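Local coordinates for protein NAD-dependent aldehyde dehydrogenase (Burkholderia multivorans, PDB 5UJU) that probably oxidises aldehydes to carboxylic acids with NAD+ as the electron acceptor, at residues Leu332-Leu343 with Val376-Leu387. Numbering follows the deposited sequence.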
loop_
_atom_site.group_PDB
_atom_site.type_symbol
_atom_site.label_atom_id
_atom_site.label_comp_id
_atom_site.label_asym_id
_atom_site.label_seq_id
_atom_site.Cartn_x
_atom_site.Cartn_y
_atom_site.Cartn_z
ATOM N N LEU A 332 25.398 -8.424 34.971
ATOM C CA LEU A 332 24.312 -9.400 34.952
ATOM C C LEU A 332 23.127 -8.931 35.786
ATOM O O LEU A 332 21.970 -9.107 35.388
ATOM C CB LEU A 332 24.813 -10.764 35.437
ATOM C CG LEU A 332 23.712 -11.830 35.514
ATOM C CD1 LEU A 332 22.987 -11.984 34.187
ATOM C CD2 LEU A 332 24.298 -13.163 35.938
ATOM N N LYS A 333 23.394 -8.343 36.956
ATOM C CA LYS A 333 22.301 -7.903 37.812
ATOM C C LYS A 333 21.470 -6.829 37.125
ATOM O O LYS A 333 20.236 -6.848 37.197
ATOM C CB LYS A 333 22.841 -7.390 39.148
ATOM N N ALA A 334 22.131 -5.894 36.435
ATOM C CA ALA A 334 21.402 -4.848 35.728
ATOM C C ALA A 334 20.594 -5.422 34.570
ATOM O O ALA A 334 19.453 -5.004 34.336
ATOM C CB ALA A 334 22.365 -3.772 35.227
ATOM N N ALA A 335 21.185 -6.350 33.812
ATOM C CA ALA A 335 20.461 -6.960 32.705
ATOM C C ALA A 335 19.269 -7.763 33.208
ATOM O O ALA A 335 18.180 -7.691 32.633
ATOM C CB ALA A 335 21.403 -7.839 31.886
ATOM N N ALA A 336 19.465 -8.539 34.281
ATOM C CA ALA A 336 18.380 -9.348 34.827
ATOM C C ALA A 336 17.234 -8.473 35.325
ATOM O O ALA A 336 16.062 -8.792 35.110
ATOM C CB ALA A 336 18.907 -10.239 35.956
ATOM N N LYS A 337 17.552 -7.359 35.985
ATOM C CA LYS A 337 16.496 -6.479 36.473
ATOM C C LYS A 337 15.713 -5.872 35.313
ATOM O O LYS A 337 14.482 -5.760 35.378
ATOM C CB LYS A 337 17.090 -5.386 37.363
ATOM C CG LYS A 337 16.058 -4.616 38.178
ATOM C CD LYS A 337 16.698 -3.538 39.045
ATOM C CE LYS A 337 15.854 -3.297 40.301
ATOM N NZ LYS A 337 15.789 -1.867 40.721
ATOM N N ASN A 338 16.408 -5.467 34.249
ATOM C CA ASN A 338 15.722 -4.894 33.095
ATOM C C ASN A 338 14.805 -5.926 32.449
ATOM O O ASN A 338 13.649 -5.634 32.128
ATOM C CB ASN A 338 16.745 -4.367 32.089
ATOM C CG ASN A 338 16.086 -3.814 30.827
ATOM O OD1 ASN A 338 15.664 -4.575 29.951
ATOM N ND2 ASN A 338 16.028 -2.487 30.716
ATOM N N ILE A 339 15.307 -7.145 32.254
ATOM C CA ILE A 339 14.460 -8.205 31.716
ATOM C C ILE A 339 13.274 -8.451 32.636
ATOM O O ILE A 339 12.138 -8.648 32.176
ATOM C CB ILE A 339 15.289 -9.486 31.507
ATOM C CG1 ILE A 339 16.233 -9.310 30.314
ATOM C CG2 ILE A 339 14.377 -10.703 31.362
ATOM C CD1 ILE A 339 17.246 -10.437 30.175
ATOM N N ALA A 340 13.511 -8.423 33.949
ATOM C CA ALA A 340 12.443 -8.665 34.915
ATOM C C ALA A 340 11.335 -7.615 34.809
ATOM O O ALA A 340 10.146 -7.947 34.868
ATOM C CB ALA A 340 13.015 -8.671 36.325
ATOM N N PHE A 341 11.709 -6.333 34.715
ATOM C CA PHE A 341 10.704 -5.294 34.499
ATOM C C PHE A 341 9.916 -5.567 33.232
ATOM O O PHE A 341 8.698 -5.351 33.186
ATOM C CB PHE A 341 11.365 -3.919 34.394
ATOM C CG PHE A 341 11.401 -3.154 35.673
ATOM C CD1 PHE A 341 10.226 -2.704 36.259
ATOM C CD2 PHE A 341 12.618 -2.857 36.284
ATOM C CE1 PHE A 341 10.258 -1.995 37.448
ATOM C CE2 PHE A 341 12.662 -2.143 37.474
ATOM C CZ PHE A 341 11.480 -1.712 38.059
ATOM N N SER A 342 10.603 -6.024 32.181
ATOM C CA SER A 342 9.946 -6.269 30.900
ATOM C C SER A 342 8.938 -7.395 31.000
ATOM O O SER A 342 7.917 -7.381 30.297
ATOM C CB SER A 342 10.987 -6.588 29.829
ATOM O OG SER A 342 11.955 -5.561 29.789
ATOM N N LEU A 343 9.213 -8.379 31.853
ATOM C CA LEU A 343 8.289 -9.482 32.068
ATOM C C LEU A 343 7.123 -9.086 32.968
ATOM O O LEU A 343 6.028 -9.638 32.828
ATOM C CB LEU A 343 9.032 -10.678 32.673
ATOM C CG LEU A 343 10.052 -11.388 31.790
ATOM C CD1 LEU A 343 10.874 -12.381 32.634
ATOM C CD2 LEU A 343 9.362 -12.090 30.625
ATOM N N VAL A 376 22.205 -17.470 35.385
ATOM C CA VAL A 376 21.462 -16.473 34.615
ATOM C C VAL A 376 19.965 -16.622 34.860
ATOM O O VAL A 376 19.254 -15.638 35.115
ATOM C CB VAL A 376 21.802 -16.575 33.117
ATOM C CG1 VAL A 376 20.882 -15.660 32.292
ATOM C CG2 VAL A 376 23.249 -16.215 32.872
ATOM N N ALA A 377 19.466 -17.862 34.802
ATOM C CA ALA A 377 18.043 -18.101 35.004
ATOM C C ALA A 377 17.602 -17.666 36.395
ATOM O O ALA A 377 16.552 -17.031 36.555
ATOM C CB ALA A 377 17.725 -19.579 34.787
ATOM N N GLN A 378 18.391 -18.005 37.414
ATOM C CA GLN A 378 18.047 -17.601 38.772
ATOM C C GLN A 378 18.107 -16.095 38.929
ATOM O O GLN A 378 17.322 -15.517 39.686
ATOM C CB GLN A 378 18.982 -18.277 39.785
ATOM C CG GLN A 378 18.642 -19.726 40.030
ATOM C CD GLN A 378 17.199 -19.892 40.479
ATOM O OE1 GLN A 378 16.692 -19.112 41.296
ATOM N NE2 GLN A 378 16.527 -20.908 39.945
ATOM N N ALA A 379 19.048 -15.444 38.242
ATOM C CA ALA A 379 19.108 -13.989 38.303
ATOM C C ALA A 379 17.816 -13.372 37.771
ATOM O O ALA A 379 17.283 -12.423 38.353
ATOM C CB ALA A 379 20.328 -13.485 37.531
ATOM N N ILE A 380 17.292 -13.914 36.675
ATOM C CA ILE A 380 16.042 -13.414 36.120
ATOM C C ILE A 380 14.877 -13.747 37.044
ATOM O O ILE A 380 14.082 -12.869 37.403
ATOM C CB ILE A 380 15.829 -13.974 34.704
ATOM C CG1 ILE A 380 16.947 -13.466 33.781
ATOM C CG2 ILE A 380 14.415 -13.615 34.201
ATOM C CD1 ILE A 380 17.017 -14.166 32.454
ATOM N N ALA A 381 14.764 -15.019 37.449
ATOM C CA ALA A 381 13.637 -15.425 38.285
ATOM C C ALA A 381 13.614 -14.643 39.589
ATOM O O ALA A 381 12.554 -14.176 40.024
ATOM C CB ALA A 381 13.696 -16.930 38.572
ATOM N N GLY A 382 14.780 -14.463 40.210
ATOM C CA GLY A 382 14.826 -13.762 41.481
ATOM C C GLY A 382 14.499 -12.287 41.353
ATOM O O GLY A 382 13.854 -11.709 42.231
ATOM N N ALA A 383 14.966 -11.645 40.281
ATOM C CA ALA A 383 14.613 -10.247 40.077
ATOM C C ALA A 383 13.115 -10.099 39.827
ATOM O O ALA A 383 12.504 -9.119 40.269
ATOM C CB ALA A 383 15.422 -9.655 38.921
ATOM N N VAL A 384 12.504 -11.069 39.136
ATOM C CA VAL A 384 11.062 -11.014 38.909
ATOM C C VAL A 384 10.314 -11.163 40.226
ATOM O O VAL A 384 9.375 -10.412 40.513
ATOM C CB VAL A 384 10.615 -12.079 37.893
ATOM C CG1 VAL A 384 9.082 -12.123 37.838
ATOM C CG2 VAL A 384 11.164 -11.769 36.507
ATOM N N GLN A 385 10.731 -12.134 41.047
ATOM C CA GLN A 385 10.078 -12.358 42.328
ATOM C C GLN A 385 10.147 -11.113 43.202
ATOM O O GLN A 385 9.153 -10.738 43.835
ATOM C CB GLN A 385 10.723 -13.560 43.049
ATOM C CG GLN A 385 9.830 -14.204 44.105
ATOM C CD GLN A 385 9.716 -13.374 45.365
ATOM O OE1 GLN A 385 10.665 -12.706 45.758
ATOM N NE2 GLN A 385 8.530 -13.375 45.980
ATOM N N LYS A 386 11.314 -10.452 43.249
ATOM C CA LYS A 386 11.444 -9.259 44.084
ATOM C C LYS A 386 10.509 -8.149 43.611
ATOM O O LYS A 386 9.930 -7.424 44.431
ATOM C CB LYS A 386 12.892 -8.764 44.088
ATOM N N LEU A 387 10.337 -8.011 42.290
ATOM C CA LEU A 387 9.551 -6.917 41.735
ATOM C C LEU A 387 8.048 -7.156 41.791
ATOM O O LEU A 387 7.283 -6.179 41.740
ATOM C CB LEU A 387 9.964 -6.658 40.283
ATOM C CG LEU A 387 11.282 -5.913 40.056
ATOM C CD1 LEU A 387 11.609 -5.873 38.577
ATOM C CD2 LEU A 387 11.188 -4.488 40.596
#
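A340 is the bump at the centre: its CB drops into a hollow walled by A383, V384 and L387, 3.6 Å from V384 CG2 and 3.7 Å from A383 CB. One turn earlier A336 sits in the next hollow, between A379 and I380; its CB, 3.6 Å from A379 O, presses on backbone as well as on the A379 methyl, while A383 CB packs against the A336 carbonyl. The alanines let the helix axes close to 8.2 Å while crossing at -54°. Larger side chains fill in where the helices diverge. At one end L332 lies over A379 and reaches toward V376. At the other, L387 CD1 sits 3.9 Å from the centroid of the F341 ring, only 8° off the ring normal, a CH-pi contact; L387 CD2 stands about as high on the same side, out by the ring's far end, 3.8 Å from F341 CZ. F341 CB starts away from the partner helix, and an unusual chi1 of -95° swings the ring back so that one face meets L387. On the inner side, L343 CD1 nestles against both V384 CG2 and I380 CG2, the latter also meeting I339 CG2 at 4.1 Å. I339 and I380 both rest on I326 of strand 323-326. No hydrogen bond crosses; in ridges-into-grooves packing of the i, i+4 class, ridge L332-A336-A340 lies between ridges V376-I380-V384 and A379-A383-L387, joining two neighbouring helices over the central sheet of the aldehyde dehydrogenase catalytic domain.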